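Molybdopterin adenylyltransferase (Pyrococcus furiosus, PDB 4LHB) catalyses the ATP-dependent adenylylation of molybdopterin, a step in the biosynthesis of the molybdenum cofactor, releasing diphosphate. Local coordinates at residues K29-G34 with A90-T95; I153-S158 with F178-H183. All coordinates share one frame; numbering follows the deposited sequence.

Contact 1. Residues K29-G34 with A90-T95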
loop_
_atom_site.group_PDB
_atom_site.type_symbol
_atom_site.label_atom_id
_atom_site.label_comp_id
_atom_site.label_asym_id
_atom_site.label_seq_id
_atom_site.Cartn_x
_atom_site.Cartn_y
_atom_site.Cartn_z
ATOM N N LYS C 29 -12.636 0.943 33.546
ATOM C CA LYS C 29 -13.597 0.357 34.531
ATOM C C LYS C 29 -14.752 -0.383 33.838
ATOM O O LYS C 29 -14.962 -1.588 34.070
ATOM C CB LYS C 29 -14.131 1.447 35.506
ATOM C CG LYS C 29 -13.336 1.530 36.819
ATOM C CD LYS C 29 -13.079 2.950 37.322
ATOM C CE LYS C 29 -11.962 3.000 38.373
ATOM N NZ LYS C 29 -11.048 4.173 38.183
ATOM N N THR C 30 -15.479 0.347 32.986
ATOM C CA THR C 30 -16.305 -0.263 31.919
ATOM C C THR C 30 -16.357 0.546 30.590
ATOM O O THR C 30 -16.197 1.760 30.573
ATOM C CB THR C 30 -17.734 -0.426 32.405
ATOM O OG1 THR C 30 -18.464 -1.249 31.467
ATOM C CG2 THR C 30 -18.356 0.976 32.623
ATOM N N PHE C 31 -16.672 -0.128 29.493
ATOM C CA PHE C 31 -16.733 0.527 28.169
ATOM C C PHE C 31 -18.142 0.620 27.574
ATOM O O PHE C 31 -19.095 -0.056 27.997
ATOM C CB PHE C 31 -15.865 -0.254 27.185
ATOM C CG PHE C 31 -16.330 -1.647 26.993
ATOM C CD1 PHE C 31 -17.224 -1.961 25.973
ATOM C CD2 PHE C 31 -15.925 -2.626 27.842
ATOM C CE1 PHE C 31 -17.676 -3.262 25.790
ATOM C CE2 PHE C 31 -16.384 -3.934 27.677
ATOM C CZ PHE C 31 -17.265 -4.262 26.649
ATOM N N LYS C 32 -18.243 1.429 26.538
ATOM C CA LYS C 32 -19.468 1.495 25.765
ATOM C C LYS C 32 -19.275 0.720 24.464
ATOM O O LYS C 32 -18.174 0.672 23.928
ATOM C CB LYS C 32 -19.845 2.947 25.538
ATOM C CG LYS C 32 -20.400 3.600 26.784
ATOM C CD LYS C 32 -19.956 5.039 26.918
ATOM C CE LYS C 32 -20.811 5.784 27.953
ATOM N NZ LYS C 32 -20.743 7.274 27.838
ATOM N N PHE C 33 -20.330 0.069 23.977
ATOM C CA PHE C 33 -20.258 -0.600 22.680
ATOM C C PHE C 33 -21.446 -0.486 21.722
ATOM O O PHE C 33 -22.596 -0.223 22.123
ATOM C CB PHE C 33 -19.913 -2.052 22.853
ATOM C CG PHE C 33 -21.048 -2.891 23.265
ATOM C CD1 PHE C 33 -21.702 -3.701 22.342
ATOM C CD2 PHE C 33 -21.466 -2.911 24.590
ATOM C CE1 PHE C 33 -22.753 -4.525 22.731
ATOM C CE2 PHE C 33 -22.523 -3.726 24.983
ATOM C CZ PHE C 33 -23.166 -4.542 24.054
ATOM N N GLY C 34 -21.108 -0.672 20.438
ATOM C CA GLY C 34 -22.053 -0.643 19.335
ATOM C C GLY C 34 -21.986 -1.948 18.580
ATOM O O GLY C 34 -20.975 -2.650 18.609
ATOM N N ALA C 90 -19.447 4.999 21.758
ATOM C CA ALA C 90 -18.846 3.642 21.749
ATOM C C ALA C 90 -17.320 3.654 21.712
ATOM O O ALA C 90 -16.733 4.410 20.936
ATOM C CB ALA C 90 -19.343 2.825 20.587
ATOM N N ASP C 91 -16.716 2.790 22.531
ATOM C CA ASP C 91 -15.272 2.537 22.573
ATOM C C ASP C 91 -14.893 1.267 21.781
ATOM O O ASP C 91 -13.701 1.083 21.357
ATOM C CB ASP C 91 -14.820 2.253 24.025
ATOM C CG ASP C 91 -15.215 3.353 24.998
ATOM O OD1 ASP C 91 -14.582 4.430 24.949
ATOM O OD2 ASP C 91 -16.145 3.133 25.828
ATOM N N VAL C 92 -15.869 0.366 21.695
ATOM C CA VAL C 92 -15.757 -0.907 21.014
ATOM C C VAL C 92 -16.947 -1.018 20.038
ATOM O O VAL C 92 -18.051 -0.613 20.370
ATOM C CB VAL C 92 -15.866 -2.081 21.979
ATOM C CG1 VAL C 92 -15.704 -3.380 21.223
ATOM C CG2 VAL C 92 -14.856 -1.959 23.117
ATOM N N VAL C 93 -16.720 -1.512 18.827
ATOM C CA VAL C 93 -17.785 -1.681 17.850
ATOM C C VAL C 93 -17.571 -2.998 17.165
ATOM O O VAL C 93 -16.458 -3.322 16.740
ATOM C CB VAL C 93 -17.772 -0.612 16.762
ATOM C CG1 VAL C 93 -18.792 -0.977 15.696
ATOM C CG2 VAL C 93 -18.028 0.776 17.338
ATOM N N VAL C 94 -18.637 -3.768 17.038
ATOM C CA VAL C 94 -18.534 -5.035 16.402
ATOM C C VAL C 94 -19.527 -5.182 15.285
ATOM O O VAL C 94 -20.712 -4.906 15.418
ATOM C CB VAL C 94 -18.503 -6.185 17.408
ATOM C CG1 VAL C 94 -18.875 -5.724 18.791
ATOM C CG2 VAL C 94 -19.200 -7.426 16.895
ATOM N N THR C 95 -18.988 -5.528 14.126
ATOM C CA THR C 95 -19.778 -5.649 12.932
ATOM C C THR C 95 -19.878 -7.110 12.763
ATOM O O THR C 95 -18.872 -7.840 12.965
ATOM C CB THR C 95 -19.073 -4.988 11.717
ATOM O OG1 THR C 95 -17.811 -5.662 11.419
ATOM C CG2 THR C 95 -18.832 -3.542 12.048
#
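Parallel strand pairing joins 29-34 to 90-95 in the interior of the sheet, where Phe-33 pairs with Val-92 and Gly-34 with Val-93. The ladder runs from Val-92 N to Lys-32 O, from Gly-34 N to Val-92 O (3.1 Å) and from Val-94 N to Gly-34 O (3.0 Å). At its start Asp-91 adds two bonds. Its OD2 takes the amide N of Lys-32 at 2.8 Å, in an almost straight bond (176° at the hydrogen) that uses the anti lone pair, while its own N reaches Lys-32 O at 2.9 Å from above the carbonyl plane. Lys-32 O therefore accepts twice, the Val-92 N-H arriving closer to the line of the carbonyl bond. The Asp-91 carboxylate swings back beside its own backbone N (chi1 -55°), which brings OD2 over to the Lys-32 amide. With an alanine here in place of the carboxylate, the Lys-32 N-H would probably be left without this acceptor, although the two backbone bonds to Lys-32 O do not depend on the side chain. Strands 32-38 and 92-96 are neighbours in the parallel part of the alpha/beta sheet of the MoaB/Mog fold, and the chain between them passes through strand 64-71, on the other side of 32-38. Val-92 CG2 touches the Phe-31 ring obliquely, 3.7 Å from CD1, and both side chains pack on Val-177 and Leu-181 of helix 163-184. Phe-33, on the same face as Val-92, meets it through CB, and its ring leads off to His-65 and helix 51-60.

Contact 2. Residues I153-S158 with F178-H183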
loop_
_atom_site.group_PDB
_atom_site.type_symbol
_atom_site.label_atom_id
_atom_site.label_comp_id
_atom_site.label_asym_id
_atom_site.label_seq_id
_atom_site.Cartn_x
_atom_site.Cartn_y
_atom_site.Cartn_z
ATOM N N ILE C 153 -9.692 6.448 21.497
ATOM C CA ILE C 153 -9.355 5.146 20.887
ATOM C C ILE C 153 -10.647 4.480 20.631
ATOM O O ILE C 153 -11.542 4.617 21.431
ATOM C CB ILE C 153 -8.552 4.250 21.895
ATOM C CG1 ILE C 153 -7.110 4.248 21.476
ATOM C CG2 ILE C 153 -9.021 2.798 22.031
ATOM C CD1 ILE C 153 -6.629 5.623 21.084
ATOM N N VAL C 154 -10.782 3.781 19.512
ATOM C CA VAL C 154 -11.949 2.912 19.293
ATOM C C VAL C 154 -11.479 1.579 18.785
ATOM O O VAL C 154 -10.565 1.522 17.995
ATOM C CB VAL C 154 -12.991 3.524 18.334
ATOM C CG1 VAL C 154 -14.155 2.572 18.129
ATOM C CG2 VAL C 154 -13.526 4.844 18.893
ATOM N N VAL C 155 -12.086 0.496 19.244
ATOM C CA VAL C 155 -11.614 -0.817 18.860
ATOM C C VAL C 155 -12.741 -1.357 18.030
ATOM O O VAL C 155 -13.897 -1.302 18.459
ATOM C CB VAL C 155 -11.355 -1.765 20.074
ATOM C CG1 VAL C 155 -10.918 -3.167 19.626
ATOM C CG2 VAL C 155 -10.282 -1.172 20.971
ATOM N N VAL C 156 -12.413 -1.883 16.855
ATOM C CA VAL C 156 -13.430 -2.422 15.959
ATOM C C VAL C 156 -13.075 -3.865 15.658
ATOM O O VAL C 156 -11.941 -4.164 15.348
ATOM C CB VAL C 156 -13.541 -1.590 14.631
ATOM C CG1 VAL C 156 -14.665 -2.156 13.726
ATOM C CG2 VAL C 156 -13.694 -0.094 14.964
ATOM N N PHE C 157 -14.038 -4.745 15.868
ATOM C CA PHE C 157 -13.935 -6.130 15.554
ATOM C C PHE C 157 -14.924 -6.349 14.378
ATOM O O PHE C 157 -16.091 -5.866 14.407
ATOM C CB PHE C 157 -14.415 -6.960 16.766
ATOM C CG PHE C 157 -13.538 -6.851 17.981
ATOM C CD1 PHE C 157 -12.398 -7.635 18.110
ATOM C CD2 PHE C 157 -13.863 -5.986 19.016
ATOM C CE1 PHE C 157 -11.590 -7.508 19.236
ATOM C CE2 PHE C 157 -13.068 -5.888 20.150
ATOM C CZ PHE C 157 -11.931 -6.625 20.254
ATOM N N SER C 158 -14.491 -7.088 13.370
ATOM C CA SER C 158 -15.387 -7.431 12.278
ATOM C C SER C 158 -15.415 -8.906 12.138
ATOM O O SER C 158 -14.401 -9.556 11.904
ATOM C CB SER C 158 -14.975 -6.744 10.967
ATOM O OG SER C 158 -15.239 -5.357 11.138
ATOM N N PHE C 178 -10.832 -5.960 27.488
ATOM C CA PHE C 178 -10.177 -5.042 28.468
ATOM C C PHE C 178 -8.674 -4.999 28.291
ATOM O O PHE C 178 -8.081 -3.929 28.380
ATOM C CB PHE C 178 -10.511 -5.439 29.891
ATOM C CG PHE C 178 -11.913 -5.170 30.267
ATOM C CD1 PHE C 178 -12.337 -3.874 30.512
ATOM C CD2 PHE C 178 -12.813 -6.203 30.378
ATOM C CE1 PHE C 178 -13.666 -3.599 30.866
ATOM C CE2 PHE C 178 -14.128 -5.953 30.736
ATOM C CZ PHE C 178 -14.568 -4.649 30.993
ATOM N N HIS C 179 -8.045 -6.137 28.026
ATOM C CA HIS C 179 -6.597 -6.070 27.686
ATOM C C HIS C 179 -6.376 -5.076 26.534
ATOM O O HIS C 179 -5.502 -4.161 26.567
ATOM C CB HIS C 179 -6.029 -7.417 27.269
ATOM C CG HIS C 179 -6.013 -8.467 28.344
ATOM N ND1 HIS C 179 -6.215 -8.200 29.652
ATOM C CD2 HIS C 179 -5.758 -9.835 28.265
ATOM C CE1 HIS C 179 -6.106 -9.343 30.354
ATOM N NE2 HIS C 179 -5.843 -10.337 29.507
ATOM N N ILE C 180 -7.218 -5.217 25.515
ATOM C CA ILE C 180 -7.052 -4.430 24.294
ATOM C C ILE C 180 -7.274 -2.975 24.644
ATOM O O ILE C 180 -6.455 -2.108 24.303
ATOM C CB ILE C 180 -7.976 -4.882 23.135
ATOM C CG1 ILE C 180 -7.628 -6.299 22.687
ATOM C CG2 ILE C 180 -7.746 -3.964 21.992
ATOM C CD1 ILE C 180 -8.687 -7.089 21.974
ATOM N N LEU C 181 -8.355 -2.680 25.350
ATOM C CA LEU C 181 -8.647 -1.257 25.567
ATOM C C LEU C 181 -7.538 -0.607 26.351
ATOM O O LEU C 181 -7.207 0.553 26.125
ATOM C CB LEU C 181 -9.974 -1.062 26.269
ATOM C CG LEU C 181 -11.201 -1.249 25.367
ATOM C CD1 LEU C 181 -12.416 -1.504 26.274
ATOM C CD2 LEU C 181 -11.331 -0.016 24.462
ATOM N N LYS C 182 -6.981 -1.375 27.291
ATOM C CA LYS C 182 -5.979 -0.856 28.215
ATOM C C LYS C 182 -4.676 -0.541 27.473
ATOM O O LYS C 182 -4.152 0.525 27.635
ATOM C CB LYS C 182 -5.755 -1.841 29.391
ATOM C CG LYS C 182 -5.004 -1.228 30.577
ATOM C CD LYS C 182 -3.514 -1.564 30.553
ATOM C CE LYS C 182 -2.751 -1.056 31.791
ATOM N NZ LYS C 182 -1.364 -1.637 31.842
ATOM N N HIS C 183 -4.166 -1.460 26.653
ATOM C CA HIS C 183 -2.978 -1.148 25.858
ATOM C C HIS C 183 -3.288 -0.135 24.801
ATOM O O HIS C 183 -2.450 0.700 24.518
ATOM C CB HIS C 183 -2.398 -2.360 25.211
ATOM C CG HIS C 183 -1.831 -3.366 26.175
ATOM N ND1 HIS C 183 -2.601 -4.034 27.064
ATOM C CD2 HIS C 183 -0.548 -3.858 26.323
ATOM C CE1 HIS C 183 -1.841 -4.901 27.748
ATOM N NE2 HIS C 183 -0.586 -4.796 27.295
#
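Helix 178-183 runs back over strand 153-158 at 146° between their directions, the axes 9.2 Å apart at closest, with Val-155 and Leu-181 bringing their CA atoms nearest. The interface is wholly apolar. Val-155 sits at its middle: its CG2 touches Leu-181 CD2 at 3.8 Å and Ile-180 CG2 at 3.9 Å, so one methyl meets two successive residues of the helix. CG1 of Val-155, anti to its backbone N (chi1 177°), also meets Ile-180 CG2. The two branched side chains pass each other at a slant. The far branch of Ile-180 goes to Phe-157: CD1 comes up to the ring edge in the ring plane, 3.7 Å from CZ, the two side chains approaching from opposite directions. The chain of Ile-180 is extended beyond CG1 (chi2 157°), which carries CD1 out to that edge. This is helix-on-sheet packing of an alpha/beta fold, with the long C-terminal helix 163-184 laid over the strand that precedes it in the chain. Near the other end Leu-181 CD2 makes a looser contact with Ile-153 CG2 at 4.4 Å. The ring of Phe-121 meets that of Phe-157, and Ile-173, nearer the N-terminal end of the same helix, also touches it. Away from the strand, the His-183 imidazole folds back along the helix, its ND1 donating to His-179 O at 2.9 Å; that oxygen also takes the backbone N-H of His-183. In the hexamer, Val-138 and Leu-139 of a neighbouring subunit pack on Ile-180 and His-179.

How the contacts relate
Contacts 1 and 2 lie side by side in one sheet, their centres about 8 Å apart, because strand 92-96 of contact 1 is the neighbour of strand 153-159 of contact 2. Asp-91 O and Val-155 N, 2.7 Å apart, probably hydrogen-bond at one end of the pair of strands, and Thr-95 OG1 and Ser-158 OG, at 2.6 Å, toward the other. The helix is shared as well: Leu-181, which packs on Val-155 in contact 2, also touches Phe-31 and Val-92 of contact 1. Along the chain contact 1 closes before contact 2 opens. Contact 1 joins strand 32-38 to 92-96, and contact 2 packs the next strand, 153-159, under helix 163-184.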